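Local structure of substrate binding periplasmic protein (Ralstonia solanacearum, 3LOP) at residues A29-D34 / N269-A274. The protein probably captures leucine or related amino acids in the periplasm for uptake, as a substrate-binding protein of the bilobal periplasmic binding protein family. Sequence-based numbering, arbitrary orientation.
Sequences ARLYFD and NRARAA. With EDO (1,2-ethanediol), chain C.
In the lobe of this bilobal binding protein built on the parallel sheet that includes strands 6-12 and 47-53, segments 29-34 and 269-274 of helices 19-38 and 263-275 meet at Leu-31, which packs on Ala-271 and Arg-272. The leucine CG stands anti to its own backbone N (chi1 175°), which carries the isopropyl end across to the other helix. There its CD1 comes up to the backbone, 3.7 Å from the CA of Arg-272 and 3.7 Å from the carbonyl O of Ala-271, while CD2 lies 4.3 Å from the CB of Arg-272. Ala-271 suits this place because its side chain ends at CB, 4.1 Å from the CG of Leu-31, so a branched residue can approach the helix backbone closely. Phe-268, Val-275 and Ala-277 also touch Leu-31 and extend its apolar surroundings. Arg-272 offers its backbone and the root of its side chain; the extended chain then leads away, and its NE is hydrogen-bonded to the carbonyl O of Val-280. On helix 19-38, Arg-30 and Asp-34 form a salt bridge one turn apart, NH1 of Arg-30 lying 2.8 Å from OD2 of Asp-34; that oxygen is well out of the guanidinium plane, so the pairing is electrostatic and no N-H points at it. OD1 of Asp-34 accepts a 3.1 Å hydrogen bond from O1 of a 1,2-ethanediol, probably from the crystallisation liquor. No hydrogen bond joins the two segments, which bury only 128 Å²; what holds them here is probably van der Waals contact and the burial of Leu-31.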
ATOM      1  N   ALA A  29      -0.024   3.077 -11.987  1.00  4.02           N
ATOM      2  CA  ALA A  29       1.199   2.688 -12.681  1.00  3.21           C
ATOM      3  C   ALA A  29       1.024   2.850 -14.188  1.00  4.17           C
ATOM      4  O   ALA A  29       1.908   3.366 -14.876  1.00  4.85           O
ATOM      5  CB  ALA A  29       1.557   1.242 -12.340  1.00  3.51           C
ATOM      6  N   ARG A  30      -0.122   2.409 -14.698  1.00  3.87           N
ATOM      7  CA  ARG A  30      -0.407   2.511 -16.123  1.00  4.72           C
ATOM      8  C   ARG A  30      -0.429   3.982 -16.524  1.00  3.99           C
ATOM      9  O   ARG A  30       0.083   4.355 -17.581  1.00  5.63           O
ATOM     10  CB  ARG A  30      -1.754   1.855 -16.439  1.00  6.68           C
ATOM     11  CG  ARG A  30      -2.115   1.860 -17.919  1.00 11.12           C
ATOM     12  CD  ARG A  30      -3.405   1.091 -18.167  1.00 16.20           C
ATOM     13  NE  ARG A  30      -3.754   1.031 -19.585  1.00 23.84           N
ATOM     14  CZ  ARG A  30      -4.180   2.067 -20.301  1.00 25.88           C
ATOM     15  NH1 ARG A  30      -4.316   3.258 -19.733  1.00 29.32           N
ATOM     16  NH2 ARG A  30      -4.477   1.911 -21.584  1.00 27.53           N
ATOM     17  N   LEU A  31      -1.015   4.817 -15.674  1.00  3.00           N
ATOM     18  CA  LEU A  31      -1.077   6.242 -15.964  1.00  3.46           C
ATOM     19  C   LEU A  31       0.329   6.815 -16.075  1.00  3.43           C
ATOM     20  O   LEU A  31       0.638   7.548 -17.019  1.00  3.53           O
ATOM     21  CB  LEU A  31      -1.844   6.989 -14.869  1.00  3.13           C
ATOM     22  CG  LEU A  31      -1.861   8.516 -15.023  1.00  4.74           C
ATOM     23  CD1 LEU A  31      -2.555   8.906 -16.319  1.00  4.93           C
ATOM     24  CD2 LEU A  31      -2.568   9.143 -13.830  1.00  5.03           C
ATOM     25  N   TYR A  32       1.189   6.489 -15.114  1.00  2.53           N
ATOM     26  CA  TYR A  32       2.537   7.024 -15.172  1.00  2.70           C
ATOM     27  C   TYR A  32       3.277   6.585 -16.430  1.00  3.37           C
ATOM     28  O   TYR A  32       3.914   7.399 -17.096  1.00  3.32           O
ATOM     29  CB  TYR A  32       3.370   6.630 -13.951  1.00  2.94           C
ATOM     30  CG  TYR A  32       4.715   7.309 -14.011  1.00  4.18           C
ATOM     31  CD1 TYR A  32       4.827   8.678 -13.755  1.00  5.16           C
ATOM     32  CD2 TYR A  32       5.839   6.630 -14.476  1.00  4.51           C
ATOM     33  CE1 TYR A  32       6.019   9.356 -13.977  1.00  4.18           C
ATOM     34  CE2 TYR A  32       7.038   7.299 -14.702  1.00  6.33           C
ATOM     35  CZ  TYR A  32       7.117   8.661 -14.456  1.00  5.94           C
ATOM     36  OH  TYR A  32       8.285   9.337 -14.728  1.00  7.30           O
ATOM     37  N   PHE A  33       3.200   5.302 -16.762  1.00  3.57           N
ATOM     38  CA  PHE A  33       3.900   4.827 -17.945  1.00  3.40           C
ATOM     39  C   PHE A  33       3.322   5.392 -19.240  1.00  4.32           C
ATOM     40  O   PHE A  33       4.071   5.687 -20.166  1.00  4.42           O
ATOM     41  CB  PHE A  33       3.936   3.296 -17.969  1.00  3.70           C
ATOM     42  CG  PHE A  33       4.839   2.701 -16.918  1.00  5.38           C
ATOM     43  CD1 PHE A  33       6.118   3.212 -16.715  1.00  7.13           C
ATOM     44  CD2 PHE A  33       4.414   1.637 -16.131  1.00  5.16           C
ATOM     45  CE1 PHE A  33       6.959   2.673 -15.743  1.00  7.58           C
ATOM     46  CE2 PHE A  33       5.251   1.091 -15.156  1.00  5.37           C
ATOM     47  CZ  PHE A  33       6.521   1.612 -14.963  1.00  5.35           C
ATOM     48  N   ASP A  34       2.003   5.559 -19.313  1.00  4.38           N
ATOM     49  CA  ASP A  34       1.407   6.138 -20.517  1.00  4.73           C
ATOM     50  C   ASP A  34       1.900   7.578 -20.650  1.00  4.40           C
ATOM     51  O   ASP A  34       2.202   8.044 -21.742  1.00  5.23           O
ATOM     52  CB  ASP A  34      -0.126   6.139 -20.442  1.00  6.77           C
ATOM     53  CG  ASP A  34      -0.728   4.765 -20.671  1.00  7.98           C
ATOM     54  OD1 ASP A  34      -0.048   3.902 -21.264  1.00 10.04           O
ATOM     55  OD2 ASP A  34      -1.897   4.555 -20.275  1.00  9.18           O
ATOM     56  N   ASN A 269      -2.304  14.698 -11.784  1.00  3.35           N
ATOM     57  CA  ASN A 269      -3.426  15.347 -12.453  1.00  4.54           C
ATOM     58  C   ASN A 269      -3.080  15.795 -13.866  1.00  4.82           C
ATOM     59  O   ASN A 269      -3.920  15.718 -14.763  1.00  5.36           O
ATOM     60  CB  ASN A 269      -3.936  16.532 -11.627  1.00  6.23           C
ATOM     61  CG  ASN A 269      -4.732  16.089 -10.420  1.00  7.11           C
ATOM     62  OD1 ASN A 269      -5.413  15.064 -10.464  1.00  9.50           O
ATOM     63  ND2 ASN A 269      -4.665  16.859  -9.345  1.00  8.10           N
ATOM     64  N   ARG A 270      -1.851  16.262 -14.071  1.00  4.22           N
ATOM     65  CA  ARG A 270      -1.441  16.679 -15.408  1.00  3.94           C
ATOM     66  C   ARG A 270      -1.362  15.447 -16.306  1.00  4.85           C
ATOM     67  O   ARG A 270      -1.765  15.486 -17.469  1.00  4.78           O
ATOM     68  CB  ARG A 270      -0.081  17.393 -15.378  1.00  4.75           C
ATOM     69  CG  ARG A 270      -0.085  18.797 -14.755  1.00  5.89           C
ATOM     70  CD  ARG A 270      -1.161  19.694 -15.364  1.00  7.21           C
ATOM     71  NE  ARG A 270      -2.415  19.617 -14.616  1.00  9.40           N
ATOM     72  CZ  ARG A 270      -3.627  19.639 -15.165  1.00 10.62           C
ATOM     73  NH1 ARG A 270      -3.768  19.729 -16.478  1.00 13.99           N
ATOM     74  NH2 ARG A 270      -4.706  19.578 -14.393  1.00 13.61           N
ATOM     75  N   ALA A 271      -0.849  14.349 -15.760  1.00  4.06           N
ATOM     76  CA  ALA A 271      -0.734  13.108 -16.517  1.00  3.99           C
ATOM     77  C   ALA A 271      -2.112  12.586 -16.918  1.00  4.41           C
ATOM     78  O   ALA A 271      -2.326  12.183 -18.062  1.00  4.87           O
ATOM     79  CB  ALA A 271       0.009  12.055 -15.689  1.00  3.15           C
ATOM     80  N   ARG A 272      -3.044  12.590 -15.971  1.00  4.21           N
ATOM     81  CA  ARG A 272      -4.395  12.112 -16.236  1.00  6.02           C
ATOM     82  C   ARG A 272      -5.023  12.878 -17.398  1.00  6.22           C
ATOM     83  O   ARG A 272      -5.609  12.281 -18.300  1.00  6.48           O
ATOM     84  CB  ARG A 272      -5.259  12.265 -14.980  1.00  8.62           C
ATOM     85  CG  ARG A 272      -6.703  11.821 -15.154  1.00 12.64           C
ATOM     86  CD  ARG A 272      -7.456  11.917 -13.837  1.00 17.03           C
ATOM     87  NE  ARG A 272      -8.861  11.540 -13.972  1.00 21.39           N
ATOM     88  CZ  ARG A 272      -9.764  12.248 -14.641  1.00 24.36           C
ATOM     89  NH1 ARG A 272      -9.414  13.378 -15.242  1.00 26.00           N
ATOM     90  NH2 ARG A 272     -11.018  11.826 -14.710  1.00 25.75           N
ATOM     91  N   ALA A 273      -4.888  14.199 -17.382  1.00  5.48           N
ATOM     92  CA  ALA A 273      -5.459  15.019 -18.445  1.00  6.02           C
ATOM     93  C   ALA A 273      -4.760  14.799 -19.784  1.00  6.34           C
ATOM     94  O   ALA A 273      -5.414  14.646 -20.816  1.00  7.90           O
ATOM     95  CB  ALA A 273      -5.402  16.496 -18.056  1.00  5.58           C
ATOM     96  N   ALA A 274      -3.432  14.768 -19.771  1.00  6.50           N
ATOM     97  CA  ALA A 274      -2.667  14.577 -20.997  1.00  6.51           C
ATOM     98  C   ALA A 274      -2.925  13.227 -21.661  1.00  6.62           C
ATOM     99  O   ALA A 274      -3.055  13.138 -22.885  1.00  7.93           O
ATOM    100  CB  ALA A 274      -1.177  14.737 -20.708  1.00  5.62           C
TER
HETATM  101  C1  EDO C 401       2.184   1.589 -20.510  1.00 12.55           C
HETATM  102  O1  EDO C 401       1.058   1.527 -19.631  1.00 11.87           O
HETATM  103  C2  EDO C 401       1.865   0.846 -21.802  1.00 11.95           C
HETATM  104  O2  EDO C 401       1.768  -0.550 -21.530  1.00 10.28           O